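Extracellular ligand-binding receptor (Sphaerobacter thermophilus, PDB 4ZPJ) probably captures a small solute outside the cell membrane for delivery to an ABC transporter, and binds zinc ions. Local coordinates at residues Pro385-Pro390 with Phe418-Phe423; Phe173-Tyr178 with Gly205-Ala210; Phe169-Ala174 with Gly379-His384; Val391-Leu396 with Val412-Asp417. All blocks are in the same frame, centred on the assembly; numbering follows the deposited sequence.

Contact 1. Residues Pro385-Pro390 with Phe418-Phe423; sequences PESQGP and FDDLSF. With ZN (zinc ion), chain I; ZN (zinc ion), chain C.
Asp420 carries this meeting of a loop, Pro385-Pro390, with the C-terminal tail, Phe418-Phe423, and its side chain can be read atom by atom. CB packs against the amide oxygen of Gln177. A chi1 of 61° places CG in the crowded position between backbone N and carbonyl carbon, turned toward Ser387 and Gly389. OD1 accepts a hydrogen bond on its syn lone pair from Ser387 OG, at 2.7 Å. OD2 rests 3.4 Å from Gly389 CA and is hydrogen-bonded to Thr158 OG1, so both oxygens of this buried carboxylate have a hydrogen-bond partner. A side chain at Gly389 would run into OD2.

Ser387 OG is itself held in place, since it accepts from Gly389 N at 3.1 Å while donating to the aspartate. Next to Asp420, Asp419 points its carboxylate elsewhere: OD2 binds a zinc ion at 2.1 Å, and OD1 takes Leu421 N and Ser422 OG, both from above the carboxylate plane. Farther off, Glu386 holds another zinc through both oxygens. An ST turn at Ser387 and an Asx turn at Asp419 thus shape the two loops, and the Ser387-Asp420 bond joins them.

Contact 2. Residues Phe173-Tyr178 with Gly205-Ala210; sequences FANGQY and GHEEMA. With ZN (zinc ion), chain G.
A type II beta turn, Ala174 to Gln177, docks here on helix 203-218, and two consecutive glutamates of the helix receive it. The first shell begins with Asn175, whose ND2 donates to Glu207 OE1 over 2.8 Å. The bond is nearly straight (166°) and lies close to the amide plane, yet it meets the carboxylate from above its plane, the two flat groups being turned 53° against each other. Beside it, Gly176 N makes a weak hydrogen bond to Glu208 OE2 at 3.2 Å. The glycine sits at the third position of the turn with phi 93°, where a CB would press on the preceding carbonyl oxygen.

Waters complete the grip on Glu208 OE2. One donates both to it and to Asn175 OD1; a second donates to it while accepting from Tyr178 N, and lies 3.1 Å above the centre of the Tyr178 ring. A bend at chi2 brings the carboxylate of Glu208 back to the turn.

Farther out, Glu207 OE1 also accepts from Gln155 N, and Gln155 NE2 reaches Asn175 O, so one residue braces both partners. The backbone bond from Gln177 N to Ala174 O closes the turn, and Gln177 OE1 adds a second tie by accepting from Ala174 N. Glu208 OE1 lies close to Asp179 OD2, a crowding of like charges that might raise the proton affinity of either acid. The same helix turn bears a metal ligand as well: His206 NE2 binds zinc at 2.2 Å, with Asp201 and two waters completing the site.

Contact 3. Residues Phe169-Ala174 with Gly379-His384; sequences FRVSFA and GNFRFH
Phe169, on an edge strand of one alpha/beta lobe of this periplasmic-binding-protein fold, opens the contact with the antiparallel sheet by presenting a ring edge to Phe383. Its CD2 stands 3.7 Å above the centre of that ring, and the planes meet at 59° with centroids 5.0 Å apart, an edge-to-face pair. Its own ring is also covered by Leu366 and Leu369 of helix 362-371.

Arg170 contributes through its backbone: its carbonyl oxygen lies in the plane of the Phe383 ring, 3.5 Å from CE1 at the edge. Its side chain points away from strand 379-383, and the guanidinium is bound to Leu154 O, Ala152 O and Thr158 OG1.

Val171 follows with CG1 anti to its carbonyl carbon, a position that sets this methyl 3.6 Å from Phe383 CZ and 3.8 Å from Phe381 CZ. Ile343 and Val347 of helix 336-354 pack on the same valine.

Phe383 is therefore sandwiched, with Phe169 over one face and CE1 of Phe381 over the opposite one. An alanine here would probably loosen the junction, because the aromatic pair, the carbonyl-edge contact and part of the valine's packing would go with the ring. Directional polar bonds between the two segments are absent, so here shape and ring orientation do the fitting, while the backbone bond of Arg170 with Gln388 ties in the adjoining loop.

Contact 4. Residues Val391-Leu396 with Val412-Asp417; sequences VTTILL and VDRIPD. With ZN (zinc ion), chain D.
Leu396 and Ile415 form the apolar centre of a beta hairpin, strands 390-401 and 407-418, crossing obliquely with Leu396 CG 4.0 Å from Ile415 CD1. Ile394 joins them on the same face of the sheet, and helix 180-188 covers the group through Pro181, Ala182 and Tyr185. On the other face, Leu395 CD2 lies alongside the Arg414 chain, 3.7 Å from CG, while the guanidinium reaches on to Asn313 and a salt bridge with Asp314.

The backbone ladder is antiparallel. Ile394 and Ile415 exchange two bonds, the one from Ile415 N running nearly along the C=O axis. At the far end Val412 and Asp413 both face Leu396, a classic beta bulge, and Leu396 O takes Val412 N at 2.7 Å and, weakly, Asp413 N.

At the opposite end Thr393 divides its branches: CG2 packs toward Arg414 CG, and OG1 is hydrogen-bonded to a water at 2.6 Å; this water accepts from Asp417 N. A valine here would lack OG1 and its bond to the water, and would probably leave the corner at Asp417 less firmly tied. At that corner, Asp417 binds a zinc ion unevenly, with OD1 at 2.0 Å and OD2 at 2.5 Å.

Contacts 1, 2 and 3 are buried, contact 4 only partly so, with Val412 and Pro416 exposed. Chemistry follows place: contact 3 joins two sheets through aromatic rings, contact 4 pairs neighbouring strands by backbone bonds, and contacts 1 and 2 hold acids, Asp420 and Glu208 buried, answered by hydroxyls, amides and water. Contacts 3 and 4 share a sheet, where strands 379-383 and 390-401 are neighbours, and the loop between them supplies one side of contact 1. Gln177 of contact 2 ties in contact 1, its NE2 meeting Pro390 O and Phe418 O. Contacts 2 and 3 start from one chain segment, 169-178, which leads from one alpha/beta lobe toward the other, consistent with a periplasmic binding protein's interdomain crossover.

Contact 1. Residues Pro385-Pro390 with Phe418-Phe423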
# COMPACT_ATOMS: atom_id res chain seq x y z
N PRO A 385 -10.14 -12.22 -9.81
CA PRO A 385 -10.18 -13.68 -9.93
C PRO A 385 -8.95 -14.28 -10.64
O PRO A 385 -8.72 -15.46 -10.54
CB PRO A 385 -11.47 -13.97 -10.74
CG PRO A 385 -11.88 -12.66 -11.30
CD PRO A 385 -11.13 -11.54 -10.68
N GLU A 386 -8.22 -13.49 -11.40
CA GLU A 386 -7.05 -13.99 -12.12
C GLU A 386 -5.73 -13.57 -11.49
O GLU A 386 -4.88 -14.40 -11.33
CB GLU A 386 -7.10 -13.55 -13.54
CG GLU A 386 -8.27 -14.23 -14.27
CD GLU A 386 -8.68 -13.47 -15.51
OE1 GLU A 386 -8.20 -12.35 -15.68
OE2 GLU A 386 -9.43 -14.01 -16.35
N SER A 387 -5.56 -12.31 -11.10
CA SER A 387 -4.28 -11.88 -10.47
C SER A 387 -4.20 -12.17 -8.98
O SER A 387 -3.11 -12.30 -8.40
CB SER A 387 -4.06 -10.40 -10.68
OG SER A 387 -4.97 -9.56 -9.95
N GLN A 388 -5.37 -12.28 -8.37
CA GLN A 388 -5.52 -12.38 -6.91
C GLN A 388 -4.91 -11.20 -6.19
O GLN A 388 -4.55 -11.30 -5.03
CB GLN A 388 -5.02 -13.71 -6.39
CG GLN A 388 -5.83 -14.83 -7.00
CD GLN A 388 -5.64 -16.18 -6.37
OE1 GLN A 388 -6.44 -17.08 -6.60
NE2 GLN A 388 -4.58 -16.34 -5.63
N GLY A 389 -4.84 -10.08 -6.89
CA GLY A 389 -4.47 -8.80 -6.29
C GLY A 389 -5.80 -8.12 -6.00
O GLY A 389 -6.88 -8.72 -6.19
N PRO A 390 -5.74 -6.89 -5.48
CA PRO A 390 -6.93 -6.20 -5.01
C PRO A 390 -7.73 -5.54 -6.08
O PRO A 390 -7.18 -4.97 -6.98
CB PRO A 390 -6.35 -5.09 -4.14
CG PRO A 390 -5.01 -5.51 -3.78
CD PRO A 390 -4.52 -6.22 -5.02
N PHE A 418 -11.10 -0.56 -8.74
CA PHE A 418 -9.88 -0.36 -9.45
C PHE A 418 -8.92 -1.55 -9.20
O PHE A 418 -8.47 -1.79 -8.07
CB PHE A 418 -9.28 0.94 -9.04
CG PHE A 418 -8.28 1.46 -10.04
CD1 PHE A 418 -8.72 2.05 -11.23
CD2 PHE A 418 -6.94 1.32 -9.81
CE1 PHE A 418 -7.79 2.52 -12.13
CE2 PHE A 418 -6.00 1.74 -10.73
CZ PHE A 418 -6.42 2.36 -11.87
N ASP A 419 -8.63 -2.30 -10.26
CA ASP A 419 -7.81 -3.49 -10.12
C ASP A 419 -6.33 -3.25 -10.43
O ASP A 419 -5.95 -2.15 -10.84
CB ASP A 419 -8.35 -4.65 -10.94
CG ASP A 419 -8.38 -4.39 -12.43
OD1 ASP A 419 -7.43 -3.82 -13.03
OD2 ASP A 419 -9.39 -4.83 -13.02
N ASP A 420 -5.52 -4.29 -10.24
CA ASP A 420 -4.08 -4.16 -10.40
C ASP A 420 -3.61 -4.46 -11.84
O ASP A 420 -2.44 -4.68 -12.09
CB ASP A 420 -3.32 -5.00 -9.34
CG ASP A 420 -3.62 -6.49 -9.44
OD1 ASP A 420 -4.62 -6.87 -10.09
OD2 ASP A 420 -2.88 -7.28 -8.82
N LEU A 421 -4.51 -4.43 -12.80
CA LEU A 421 -4.14 -4.80 -14.13
C LEU A 421 -4.41 -3.68 -15.09
O LEU A 421 -4.19 -3.87 -16.25
CB LEU A 421 -4.98 -5.99 -14.56
CG LEU A 421 -4.82 -7.31 -13.82
CD1 LEU A 421 -5.94 -8.25 -14.27
CD2 LEU A 421 -3.47 -7.88 -14.18
N SER A 422 -4.88 -2.53 -14.63
CA SER A 422 -5.52 -1.58 -15.56
C SER A 422 -4.56 -0.40 -15.87
O SER A 422 -4.97 0.75 -16.02
CB SER A 422 -6.87 -1.12 -14.95
OG SER A 422 -6.71 -0.78 -13.55
N PHE A 423 -3.27 -0.72 -15.95
CA PHE A 423 -2.19 0.26 -16.05
C PHE A 423 -0.88 -0.48 -16.35
O PHE A 423 -0.86 -1.73 -16.34
CB PHE A 423 -2.06 1.16 -14.79
CG PHE A 423 -1.79 0.42 -13.50
CD1 PHE A 423 -0.51 0.05 -13.15
CD2 PHE A 423 -2.83 0.08 -12.65
CE1 PHE A 423 -0.25 -0.67 -12.00
CE2 PHE A 423 -2.57 -0.61 -11.46
CZ PHE A 423 -1.26 -0.99 -11.15
OXT PHE A 423 0.14 0.16 -16.63
ZN ZN I . -9.25 -12.50 -17.85
ZN ZN C . -9.91 -4.43 -15.03

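Contact 2. Residues Phe173-Tyr178 with Gly205-Ala210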
# COMPACT_ATOMS: atom_id res chain seq x y z
N PHE A 173 -1.45 -3.58 -2.78
CA PHE A 173 -1.49 -2.92 -4.07
C PHE A 173 -0.40 -3.55 -4.89
O PHE A 173 0.52 -4.15 -4.33
CB PHE A 173 -1.21 -1.39 -3.95
CG PHE A 173 -0.07 -1.06 -3.04
CD1 PHE A 173 1.23 -1.05 -3.51
CD2 PHE A 173 -0.29 -0.80 -1.70
CE1 PHE A 173 2.30 -0.78 -2.67
CE2 PHE A 173 0.79 -0.54 -0.84
CZ PHE A 173 2.08 -0.53 -1.33
N ALA A 174 -0.54 -3.49 -6.21
CA ALA A 174 0.70 -3.55 -7.01
C ALA A 174 1.22 -2.11 -7.08
O ALA A 174 0.40 -1.18 -7.19
CB ALA A 174 0.40 -4.09 -8.40
N ASN A 175 2.52 -1.89 -7.01
CA ASN A 175 3.06 -0.52 -7.08
C ASN A 175 2.43 0.29 -8.19
O ASN A 175 2.34 -0.16 -9.32
CB ASN A 175 4.57 -0.55 -7.38
CG ASN A 175 5.35 -1.03 -6.21
OD1 ASN A 175 5.02 -0.73 -5.11
ND2 ASN A 175 6.31 -1.86 -6.45
N GLY A 176 2.06 1.49 -7.85
CA GLY A 176 1.38 2.39 -8.74
C GLY A 176 -0.14 2.37 -8.72
O GLY A 176 -0.81 3.25 -9.31
N GLN A 177 -0.73 1.38 -8.08
CA GLN A 177 -2.19 1.14 -8.23
C GLN A 177 -3.04 2.25 -7.58
O GLN A 177 -4.12 2.51 -8.05
CB GLN A 177 -2.55 -0.25 -7.66
CG GLN A 177 -4.01 -0.67 -7.72
CD GLN A 177 -4.29 -2.09 -7.23
OE1 GLN A 177 -3.38 -2.78 -6.84
NE2 GLN A 177 -5.57 -2.52 -7.24
N TYR A 178 -2.58 2.87 -6.49
CA TYR A 178 -3.35 3.92 -5.88
C TYR A 178 -2.99 5.31 -6.41
O TYR A 178 -3.78 6.23 -6.29
CB TYR A 178 -3.34 3.84 -4.33
CG TYR A 178 -2.03 3.92 -3.71
CD1 TYR A 178 -1.38 5.15 -3.61
CD2 TYR A 178 -1.38 2.78 -3.20
CE1 TYR A 178 -0.12 5.25 -3.07
CE2 TYR A 178 -0.13 2.88 -2.65
CZ TYR A 178 0.49 4.14 -2.59
OH TYR A 178 1.72 4.34 -2.04
N GLY A 205 9.89 2.89 -7.40
CA GLY A 205 9.92 4.18 -8.09
C GLY A 205 9.73 4.09 -9.59
O GLY A 205 8.89 4.77 -10.17
N HIS A 206 10.51 3.24 -10.24
CA HIS A 206 10.27 2.95 -11.62
C HIS A 206 8.85 2.47 -11.91
O HIS A 206 8.25 2.91 -12.87
CB HIS A 206 11.26 1.94 -12.10
CG HIS A 206 12.63 2.52 -12.26
ND1 HIS A 206 12.93 3.42 -13.26
CD2 HIS A 206 13.75 2.36 -11.53
CE1 HIS A 206 14.20 3.77 -13.15
NE2 HIS A 206 14.71 3.15 -12.10
N GLU A 207 8.35 1.54 -11.09
CA GLU A 207 7.03 0.92 -11.33
C GLU A 207 5.93 1.92 -11.13
O GLU A 207 4.93 1.87 -11.86
CB GLU A 207 6.82 -0.30 -10.44
CG GLU A 207 7.81 -1.45 -10.76
CD GLU A 207 7.58 -2.72 -9.96
OE1 GLU A 207 6.66 -2.78 -9.09
OE2 GLU A 207 8.34 -3.69 -10.22
N GLU A 208 6.07 2.82 -10.14
CA GLU A 208 5.11 3.93 -9.94
C GLU A 208 5.09 4.95 -11.09
O GLU A 208 4.02 5.44 -11.50
CB GLU A 208 5.44 4.67 -8.68
CG GLU A 208 5.19 3.89 -7.40
CD GLU A 208 3.82 4.18 -6.75
OE1 GLU A 208 3.13 5.14 -7.19
OE2 GLU A 208 3.48 3.47 -5.75
N MSE A 209 6.28 5.26 -11.63
CA MSE A 209 6.36 6.15 -12.80
C MSE A 209 5.65 5.51 -13.98
O MSE A 209 4.85 6.16 -14.68
CB MSE A 209 7.80 6.55 -13.16
CG MSE A 209 8.25 7.59 -12.16
SE MSE A 209 9.96 8.46 -12.66
CE MSE A 209 11.04 6.88 -13.03
N ALA A 210 5.90 4.23 -14.18
CA ALA A 210 5.34 3.50 -15.31
C ALA A 210 3.84 3.38 -15.22
O ALA A 210 3.17 3.42 -16.24
CB ALA A 210 5.97 2.12 -15.42
ZN ZN G . 16.80 3.23 -11.58
O HOH W 1 4.50 1.75 -4.21
O HOH W 2 0.35 3.50 -5.95
O HOH W 3 17.00 1.37 -10.34
O HOH W 4 17.39 4.71 -12.79

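Contact 3. Residues Phe169-Ala174 with Gly379-His384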
# COMPACT_ATOMS: atom_id res chain seq x y z
N PHE A 169 -2.03 -14.26 -2.72
CA PHE A 169 -3.00 -13.20 -2.73
C PHE A 169 -2.32 -11.95 -2.28
O PHE A 169 -1.43 -12.00 -1.43
CB PHE A 169 -4.14 -13.52 -1.74
CG PHE A 169 -4.93 -14.75 -2.07
CD1 PHE A 169 -4.44 -16.02 -1.74
CD2 PHE A 169 -6.15 -14.65 -2.66
CE1 PHE A 169 -5.17 -17.17 -2.06
CE2 PHE A 169 -6.92 -15.80 -2.94
CZ PHE A 169 -6.42 -17.06 -2.64
N ARG A 170 -2.76 -10.82 -2.79
CA ARG A 170 -2.23 -9.55 -2.33
C ARG A 170 -3.33 -8.60 -1.96
O ARG A 170 -4.25 -8.40 -2.75
CB ARG A 170 -1.32 -8.95 -3.41
CG ARG A 170 -0.74 -7.62 -3.02
CD ARG A 170 0.68 -7.46 -3.54
NE ARG A 170 0.67 -7.29 -4.96
CZ ARG A 170 1.74 -7.25 -5.74
NH1 ARG A 170 2.99 -7.36 -5.25
NH2 ARG A 170 1.57 -7.06 -7.04
N VAL A 171 -3.25 -8.02 -0.76
CA VAL A 171 -4.36 -7.16 -0.28
C VAL A 171 -3.93 -5.69 -0.21
O VAL A 171 -4.74 -4.82 0.17
CB VAL A 171 -4.88 -7.57 1.10
CG1 VAL A 171 -5.47 -8.97 1.08
CG2 VAL A 171 -3.80 -7.47 2.15
N SER A 172 -2.67 -5.40 -0.52
CA SER A 172 -2.21 -4.01 -0.49
C SER A 172 -2.36 -3.30 -1.88
O SER A 172 -3.33 -2.55 -2.16
CB SER A 172 -0.77 -4.00 0.01
OG SER A 172 0.04 -4.85 -0.78
N PHE A 173 -1.45 -3.58 -2.78
CA PHE A 173 -1.49 -2.92 -4.07
C PHE A 173 -0.40 -3.55 -4.89
O PHE A 173 0.52 -4.15 -4.33
CB PHE A 173 -1.21 -1.39 -3.95
CG PHE A 173 -0.07 -1.06 -3.04
CD1 PHE A 173 1.23 -1.05 -3.51
CD2 PHE A 173 -0.29 -0.80 -1.70
CE1 PHE A 173 2.30 -0.78 -2.67
CE2 PHE A 173 0.79 -0.54 -0.84
CZ PHE A 173 2.08 -0.53 -1.33
N ALA A 174 -0.54 -3.49 -6.21
CA ALA A 174 0.70 -3.55 -7.01
C ALA A 174 1.22 -2.11 -7.08
O ALA A 174 0.40 -1.18 -7.19
CB ALA A 174 0.40 -4.09 -8.40
N GLY A 379 -13.79 1.32 1.42
CA GLY A 379 -14.82 0.92 0.46
C GLY A 379 -14.78 -0.56 0.26
O GLY A 379 -14.15 -1.33 1.06
N ASN A 380 -15.41 -1.00 -0.80
CA ASN A 380 -15.54 -2.42 -1.03
C ASN A 380 -14.22 -3.02 -1.51
O ASN A 380 -13.42 -2.35 -2.18
CB ASN A 380 -16.70 -2.68 -1.96
CG ASN A 380 -18.03 -2.26 -1.34
OD1 ASN A 380 -18.75 -1.44 -1.87
ND2 ASN A 380 -18.32 -2.78 -0.18
N PHE A 381 -13.99 -4.25 -1.10
CA PHE A 381 -12.79 -4.94 -1.35
C PHE A 381 -13.18 -6.34 -1.79
O PHE A 381 -14.03 -7.04 -1.13
CB PHE A 381 -11.88 -5.02 -0.13
CG PHE A 381 -10.60 -5.81 -0.38
CD1 PHE A 381 -10.60 -7.18 -0.33
CD2 PHE A 381 -9.41 -5.15 -0.73
CE1 PHE A 381 -9.43 -7.91 -0.61
CE2 PHE A 381 -8.25 -5.84 -1.00
CZ PHE A 381 -8.26 -7.24 -0.92
N ARG A 382 -12.50 -6.74 -2.88
CA ARG A 382 -12.46 -8.10 -3.30
C ARG A 382 -11.16 -8.35 -4.06
O ARG A 382 -10.36 -7.43 -4.26
CB ARG A 382 -13.66 -8.40 -4.17
CG ARG A 382 -13.75 -7.61 -5.42
CD ARG A 382 -15.09 -7.86 -6.09
NE ARG A 382 -15.27 -6.90 -7.17
CZ ARG A 382 -14.85 -7.07 -8.42
NH1 ARG A 382 -14.22 -8.20 -8.81
NH2 ARG A 382 -15.06 -6.08 -9.30
N PHE A 383 -10.97 -9.60 -4.47
CA PHE A 383 -9.75 -10.04 -5.15
C PHE A 383 -10.04 -10.18 -6.62
O PHE A 383 -11.05 -10.67 -6.98
CB PHE A 383 -9.31 -11.41 -4.65
CG PHE A 383 -8.61 -11.39 -3.29
CD1 PHE A 383 -7.41 -10.70 -3.12
CD2 PHE A 383 -9.11 -12.11 -2.20
CE1 PHE A 383 -6.75 -10.71 -1.89
CE2 PHE A 383 -8.44 -12.13 -0.97
CZ PHE A 383 -7.31 -11.39 -0.80
N HIS A 384 -9.09 -9.80 -7.47
CA HIS A 384 -9.24 -10.15 -8.87
C HIS A 384 -9.21 -11.68 -9.03
O HIS A 384 -8.34 -12.38 -8.46
CB HIS A 384 -8.13 -9.48 -9.68
CG HIS A 384 -8.45 -9.36 -11.12
ND1 HIS A 384 -8.24 -10.38 -12.02
CD2 HIS A 384 -9.06 -8.37 -11.81
CE1 HIS A 384 -8.70 -10.02 -13.21
NE2 HIS A 384 -9.23 -8.81 -13.10

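Contact 4. Residues Val391-Leu396 with Val412-Asp417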
# COMPACT_ATOMS: atom_id res chain seq x y z
N VAL A 391 -9.04 -5.64 -5.96
CA VAL A 391 -10.00 -4.91 -6.74
C VAL A 391 -10.72 -4.06 -5.66
O VAL A 391 -11.49 -4.57 -4.86
CB VAL A 391 -10.99 -5.82 -7.46
CG1 VAL A 391 -12.06 -5.01 -8.19
CG2 VAL A 391 -10.29 -6.70 -8.47
N THR A 392 -10.44 -2.78 -5.63
CA THR A 392 -10.76 -1.96 -4.47
C THR A 392 -11.04 -0.49 -4.83
O THR A 392 -10.86 -0.04 -5.97
CB THR A 392 -9.59 -2.09 -3.50
OG1 THR A 392 -10.00 -1.68 -2.21
CG2 THR A 392 -8.25 -1.34 -4.00
N THR A 393 -11.48 0.28 -3.83
CA THR A 393 -11.87 1.65 -4.04
C THR A 393 -10.61 2.49 -3.77
O THR A 393 -10.01 2.35 -2.72
CB THR A 393 -13.07 2.01 -3.13
OG1 THR A 393 -14.23 1.26 -3.53
CG2 THR A 393 -13.42 3.51 -3.17
N ILE A 394 -10.17 3.28 -4.74
CA ILE A 394 -9.06 4.19 -4.52
C ILE A 394 -9.62 5.58 -4.18
O ILE A 394 -10.58 5.98 -4.82
CB ILE A 394 -8.18 4.29 -5.76
CG1 ILE A 394 -7.63 2.91 -6.15
CG2 ILE A 394 -7.06 5.32 -5.57
CD1 ILE A 394 -6.77 2.26 -5.06
N LEU A 395 -9.02 6.28 -3.20
CA LEU A 395 -9.47 7.57 -2.72
C LEU A 395 -8.60 8.62 -3.30
O LEU A 395 -7.39 8.53 -3.20
CB LEU A 395 -9.45 7.67 -1.20
CG LEU A 395 -10.25 6.51 -0.56
CD1 LEU A 395 -10.01 6.33 0.93
CD2 LEU A 395 -11.73 6.50 -0.82
N LEU A 396 -9.20 9.59 -3.98
CA LEU A 396 -8.48 10.79 -4.35
C LEU A 396 -8.63 11.84 -3.26
O LEU A 396 -9.74 12.26 -2.97
CB LEU A 396 -9.04 11.40 -5.61
CG LEU A 396 -8.47 11.03 -6.96
CD1 LEU A 396 -8.99 12.11 -7.87
CD2 LEU A 396 -6.96 10.99 -7.06
N VAL A 412 -11.75 13.76 -1.96
CA VAL A 412 -12.50 14.58 -2.92
C VAL A 412 -13.28 13.75 -3.94
O VAL A 412 -14.31 14.20 -4.46
CB VAL A 412 -11.67 15.68 -3.62
CG1 VAL A 412 -11.00 16.60 -2.60
CG2 VAL A 412 -10.59 15.14 -4.50
N ASP A 413 -12.83 12.52 -4.15
CA ASP A 413 -13.39 11.66 -5.15
C ASP A 413 -12.95 10.21 -4.91
O ASP A 413 -11.92 9.94 -4.25
CB ASP A 413 -12.93 12.09 -6.53
CG ASP A 413 -13.94 11.79 -7.61
OD1 ASP A 413 -15.05 11.30 -7.35
OD2 ASP A 413 -13.61 12.11 -8.77
N ARG A 414 -13.79 9.30 -5.40
CA ARG A 414 -13.60 7.89 -5.24
C ARG A 414 -13.60 7.19 -6.57
O ARG A 414 -14.40 7.53 -7.43
CB ARG A 414 -14.73 7.37 -4.47
CG ARG A 414 -14.60 7.53 -2.98
CD ARG A 414 -15.80 6.88 -2.26
NE ARG A 414 -15.63 7.35 -0.90
CZ ARG A 414 -16.30 8.34 -0.34
NH1 ARG A 414 -17.33 8.95 -0.97
NH2 ARG A 414 -15.99 8.65 0.91
N ILE A 415 -12.71 6.22 -6.75
CA ILE A 415 -12.66 5.36 -7.98
C ILE A 415 -12.87 3.94 -7.47
O ILE A 415 -11.99 3.37 -6.84
CB ILE A 415 -11.32 5.47 -8.76
CG1 ILE A 415 -11.01 6.89 -9.20
CG2 ILE A 415 -11.38 4.66 -10.05
CD1 ILE A 415 -10.36 7.75 -8.15
N PRO A 416 -14.06 3.39 -7.66
CA PRO A 416 -14.39 2.00 -7.20
C PRO A 416 -13.80 0.94 -8.13
O PRO A 416 -13.51 1.21 -9.32
CB PRO A 416 -15.92 1.95 -7.31
CG PRO A 416 -16.26 2.94 -8.38
CD PRO A 416 -15.25 4.06 -8.24
N ASP A 417 -13.61 -0.25 -7.59
CA ASP A 417 -13.31 -1.42 -8.40
C ASP A 417 -12.10 -1.19 -9.30
O ASP A 417 -12.05 -1.60 -10.46
CB ASP A 417 -14.52 -1.83 -9.20
CG ASP A 417 -15.77 -2.05 -8.29
OD1 ASP A 417 -15.98 -3.10 -7.71
OD2 ASP A 417 -16.61 -1.18 -8.25
ZN ZN D . -17.45 -2.65 -6.44
O HOH W 5 -14.50 -0.97 -4.86